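Local coordinates for Non-structural protein 2 (Human rotavirus C, PDB 2GU0) that probably binds single-stranded RNA, hydrolyses nucleoside triphosphates and RNA 5'-triphosphates, and, as a homooctamer, helps form the viral factories where viral RNA is replicated, at residues V17-I22 with V90-E95; Q230-A235 with V281-L286. All blocks are in the same frame, centred on the assembly; numbering follows the deposited sequence.

Contact 1. Residues V17-I22 with V90-E95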
# COMPACT_ATOMS: atom_id res chain seq x y z
N VAL A 17 22.78 38.82 -19.58
CA VAL A 17 23.05 38.18 -18.30
C VAL A 17 22.44 36.78 -18.28
O VAL A 17 21.31 36.56 -18.72
CB VAL A 17 22.46 38.98 -17.15
CG1 VAL A 17 22.72 38.26 -15.83
CG2 VAL A 17 23.05 40.37 -17.13
N VAL A 18 23.21 35.82 -17.77
CA VAL A 18 22.73 34.45 -17.68
C VAL A 18 22.53 34.11 -16.21
O VAL A 18 23.44 34.28 -15.40
CB VAL A 18 23.73 33.47 -18.29
CG1 VAL A 18 23.14 32.07 -18.30
CG2 VAL A 18 24.10 33.92 -19.69
N TRP A 19 21.34 33.64 -15.87
CA TRP A 19 21.04 33.29 -14.49
C TRP A 19 21.06 31.79 -14.26
O TRP A 19 20.74 31.02 -15.16
CB TRP A 19 19.68 33.84 -14.09
CG TRP A 19 19.56 35.31 -14.32
CD1 TRP A 19 19.19 35.93 -15.48
CD2 TRP A 19 19.84 36.34 -13.38
NE1 TRP A 19 19.23 37.29 -15.31
CE2 TRP A 19 19.62 37.57 -14.03
CE3 TRP A 19 20.26 36.34 -12.04
CZ2 TRP A 19 19.80 38.78 -13.40
CZ3 TRP A 19 20.44 37.54 -11.41
CH2 TRP A 19 20.21 38.75 -12.09
N TYR A 20 21.44 31.39 -13.06
CA TYR A 20 21.48 29.97 -12.71
C TYR A 20 20.74 29.66 -11.40
O TYR A 20 20.71 30.48 -10.48
CB TYR A 20 22.92 29.48 -12.58
CG TYR A 20 23.75 29.76 -13.80
CD1 TYR A 20 24.46 30.96 -13.92
CD2 TYR A 20 23.81 28.85 -14.85
CE1 TYR A 20 25.20 31.25 -15.06
CE2 TYR A 20 24.55 29.13 -16.00
CZ TYR A 20 25.24 30.33 -16.10
OH TYR A 20 25.95 30.61 -17.24
N PRO A 21 20.14 28.47 -11.32
CA PRO A 21 19.39 27.99 -10.16
C PRO A 21 20.35 27.68 -9.02
O PRO A 21 21.48 27.27 -9.25
CB PRO A 21 18.74 26.70 -10.68
CG PRO A 21 18.65 26.89 -12.13
CD PRO A 21 19.95 27.56 -12.47
N ILE A 22 19.91 27.86 -7.78
CA ILE A 22 20.75 27.52 -6.63
C ILE A 22 20.12 26.29 -5.99
O ILE A 22 18.92 26.27 -5.72
CB ILE A 22 20.80 28.67 -5.62
CG1 ILE A 22 21.64 29.81 -6.17
CG2 ILE A 22 21.42 28.19 -4.33
CD1 ILE A 22 21.77 30.98 -5.22
N VAL A 90 13.98 37.73 -19.81
CA VAL A 90 14.09 39.18 -19.79
C VAL A 90 15.33 39.60 -20.58
O VAL A 90 15.41 40.72 -21.08
CB VAL A 90 14.17 39.70 -18.35
CG1 VAL A 90 14.43 41.19 -18.35
CG2 VAL A 90 12.88 39.40 -17.63
N SER A 91 16.29 38.69 -20.69
CA SER A 91 17.53 38.94 -21.43
C SER A 91 18.13 40.30 -21.18
O SER A 91 18.48 41.01 -22.11
CB SER A 91 17.29 38.78 -22.92
OG SER A 91 17.08 37.42 -23.23
N MET A 92 18.23 40.68 -19.91
CA MET A 92 18.82 41.96 -19.57
C MET A 92 20.27 42.03 -20.08
O MET A 92 21.02 41.05 -19.99
CB MET A 92 18.75 42.14 -18.06
CG MET A 92 18.90 40.83 -17.29
SD MET A 92 18.09 40.96 -15.71
CE MET A 92 19.05 42.27 -14.98
N PRO A 93 20.68 43.18 -20.63
CA PRO A 93 22.03 43.40 -21.16
C PRO A 93 23.19 43.49 -20.15
O PRO A 93 23.19 44.35 -19.26
CB PRO A 93 21.87 44.67 -21.99
CG PRO A 93 20.83 45.41 -21.24
CD PRO A 93 19.82 44.34 -20.93
N THR A 94 24.17 42.61 -20.33
CA THR A 94 25.36 42.53 -19.48
C THR A 94 25.91 43.90 -19.12
O THR A 94 26.06 44.23 -17.95
CB THR A 94 26.48 41.72 -20.17
OG1 THR A 94 26.06 40.36 -20.33
CG2 THR A 94 27.74 41.76 -19.34
N GLU A 95 26.23 44.68 -20.15
CA GLU A 95 26.78 46.02 -19.96
C GLU A 95 26.02 46.88 -18.94
O GLU A 95 26.63 47.65 -18.20
CB GLU A 95 26.80 46.76 -21.31
CG GLU A 95 25.54 46.57 -22.14
CD GLU A 95 25.37 47.62 -23.22
OE1 GLU A 95 26.38 47.95 -23.88
OE2 GLU A 95 24.24 48.11 -23.42
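Val17 and Thr94 bring their backbones to 5.1 Å between CA atoms, where the residue just before strand 18-21 meets the loop that follows helix 74-90. A single backbone hydrogen bond joins the two segments: Val17 N donates to Met92 O over 2.9 Å. It is almost straight at the hydrogen (169°) and meets the carbonyl head-on, with a C=O...N angle of 176°. Ser91, with positive phi, has already broken the helical path, and the chain then runs past the start of the strand.

Next to this bond the side chain of Met92 reaches across to the indole of Trp19, the two crossing at about a right angle. Met92 CG lies between the backbone N and the carbonyl carbon (chi1 34°) and rests 4.0 Å from Val17 CB. Beyond it, the sulfur arrives at the rim of the indole and not over a face: Met92 SD is 3.6 Å from Trp19 CZ2 and 3.9 Å from Trp19 NE1. The terminal methyl CE of Met92 also sits at the edge, in the ring plane, 3.9 Å from Trp19 CZ2. Val17 CG1, from two residues earlier in the same segment, lies over one face of the Trp19 indole, offset toward the rim, while Val17 CG2 packs 3.9 Å from Thr94 CA. Thr94 OG1 finds its main partner at Glu14 O, so the turn ahead of the strand is tied to the same loop. Helix 74-90 takes part as well, Asn88 OD1 accepting from Trp19 N and Leu87 touching the Trp19 side chain.

The edge-on sulfur is a Met-aromatic contact, here joining the second strand of the N-terminal 8-11/18-21 hairpin to the exit of helix 74-90, away from the predicted nucleotide site.

Contact 2. Residues Q230-A235 with V281-L286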
# COMPACT_ATOMS: atom_id res chain seq x y z
N GLN A 230 -6.53 43.29 12.24
CA GLN A 230 -5.23 43.34 11.58
C GLN A 230 -5.06 44.69 10.93
O GLN A 230 -3.96 45.08 10.56
CB GLN A 230 -5.14 42.27 10.49
CG GLN A 230 -5.24 40.85 10.98
CD GLN A 230 -4.09 40.46 11.86
OE1 GLN A 230 -2.92 40.67 11.50
NE2 GLN A 230 -4.40 39.89 13.02
N LEU A 231 -6.18 45.38 10.77
CA LEU A 231 -6.19 46.69 10.15
C LEU A 231 -5.06 47.58 10.67
O LEU A 231 -4.39 48.26 9.89
CB LEU A 231 -7.57 47.34 10.37
CG LEU A 231 -7.99 48.46 9.42
CD1 LEU A 231 -7.60 48.13 7.99
CD2 LEU A 231 -9.49 48.65 9.53
N MET A 232 -4.82 47.58 11.99
CA MET A 232 -3.74 48.38 12.57
C MET A 232 -2.40 48.02 11.93
O MET A 232 -1.77 48.84 11.28
CB MET A 232 -3.65 48.15 14.08
CG MET A 232 -4.59 49.02 14.91
SD MET A 232 -4.22 50.78 14.79
CE MET A 232 -2.80 50.86 15.85
N SER A 233 -1.97 46.77 12.14
CA SER A 233 -0.72 46.26 11.60
C SER A 233 -0.40 46.77 10.20
O SER A 233 0.66 47.34 9.97
CB SER A 233 -0.76 44.74 11.57
OG SER A 233 -1.05 44.25 12.86
N HIS A 234 -1.31 46.54 9.27
CA HIS A 234 -1.12 46.98 7.90
C HIS A 234 -1.02 48.49 7.87
O HIS A 234 -0.36 49.06 6.99
CB HIS A 234 -2.29 46.52 7.04
CG HIS A 234 -2.35 45.04 6.86
ND1 HIS A 234 -1.62 44.38 5.90
CD2 HIS A 234 -3.02 44.08 7.55
CE1 HIS A 234 -1.83 43.08 6.00
NE2 HIS A 234 -2.68 42.87 6.99
N ALA A 235 -1.67 49.14 8.82
CA ALA A 235 -1.65 50.58 8.91
C ALA A 235 -0.27 51.03 9.35
O ALA A 235 0.26 52.01 8.84
CB ALA A 235 -2.71 51.07 9.89
N VAL A 281 -1.95 60.00 15.99
CA VAL A 281 -3.15 60.81 15.78
C VAL A 281 -4.09 60.30 14.69
O VAL A 281 -5.30 60.49 14.77
CB VAL A 281 -2.79 62.27 15.44
CG1 VAL A 281 -4.06 63.12 15.37
CG2 VAL A 281 -1.82 62.83 16.47
N ALA A 282 -3.52 59.67 13.67
CA ALA A 282 -4.31 59.17 12.55
C ALA A 282 -4.85 57.76 12.74
O ALA A 282 -5.89 57.41 12.20
CB ALA A 282 -3.48 59.25 11.26
N LYS A 283 -4.14 56.95 13.53
CA LYS A 283 -4.54 55.58 13.79
C LYS A 283 -5.96 55.54 14.32
O LYS A 283 -6.58 54.49 14.38
CB LYS A 283 -3.62 54.93 14.82
CG LYS A 283 -3.86 55.41 16.23
CD LYS A 283 -3.31 54.45 17.29
CE LYS A 283 -1.80 54.47 17.35
NZ LYS A 283 -1.30 53.46 18.32
N THR A 284 -6.47 56.70 14.71
CA THR A 284 -7.82 56.80 15.26
C THR A 284 -8.91 56.72 14.21
O THR A 284 -9.88 55.98 14.37
CB THR A 284 -7.97 58.13 16.04
OG1 THR A 284 -7.13 58.08 17.20
CG2 THR A 284 -9.42 58.35 16.47
N SER A 285 -8.76 57.47 13.13
CA SER A 285 -9.76 57.48 12.07
C SER A 285 -9.96 56.13 11.40
O SER A 285 -10.82 55.98 10.54
CB SER A 285 -9.42 58.56 11.03
OG SER A 285 -8.03 58.63 10.79
N LEU A 286 -9.18 55.13 11.81
CA LEU A 286 -9.28 53.78 11.26
C LEU A 286 -10.54 53.05 11.70
O LEU A 286 -11.13 52.29 10.94
CB LEU A 286 -8.08 52.93 11.69
CG LEU A 286 -6.73 53.10 10.99
CD1 LEU A 286 -5.75 52.11 11.61
CD2 LEU A 286 -6.88 52.84 9.50
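Leu231 and Met232, in the first turn of helix 231-243, face Leu286 and Lys283 with CA separations of 7.8 and 7.3 Å, and no hydrogen bond crosses between the segments. Side chains carry nearly all of the contact. Leu286 projects toward the helix and contributes the largest share of the buried surface. Its CG stands anti to the carbonyl carbon (chi1 -78°), and of its two methyls it is CD1 that does the touching, set between two residues one turn apart: Leu286 CD1 lies 3.6 Å from Ala235 CB and 3.8 Å from Met232 SD. Leu231 adds a looser approach beside them, its CD2 being 4.2 Å from Leu286 O.

This is apolar packing of one helix against a short, irregular helical region of the C-terminal, HIT-like part of the chain. Helix 231-243 begins within the predicted RNA-binding region and is the next element after strand 222-227 of the five-stranded sheet. Leu231 rests on Ala214 and Ile216 of strand 213-216; separately, Leu286 touches Cys269 of helix 264-275.

Met232 bends at both chi2 and chi3, and its side chain crosses that of Lys283 obliquely. The methyl CE of Met232 lies against the far part of the lysine chain, 3.9 Å from both Lys283 CD and Lys283 NZ, a van der Waals approach. Nearer the backbone, Met232 SD is 4.2 Å from Lys283 CB. Within 281-286 the turn is closed by Ser285 OG, which donates to Ala282 O over 2.8 Å, in the carbonyl plane and on a lone pair. Ile307 of a neighbouring subunit packs on both Leu231 and Met232, bringing the octamer interface to the start of this helix.

In the fold
The two contacts illustrate how a methionine can serve different surroundings. Contact 1 belongs to the N-terminal part of the chain and contact 2 to the C-terminal part; they lie on opposite sides of the chain's centre, their own centres 42 Å apart, and share no helix or strand. Contact 1 is partly buried, joins a strand to a loop, and combines a backbone hydrogen bond with sulfur at an aromatic edge; no other subunit touches it. Contact 2 is more deeply buried, joins helical elements through methyl, sulfur and lysine-chain contacts without any hydrogen bond across, and meets a second subunit. It also lies nearer the predicted ATP-binding residues, from which contact 1 is remote.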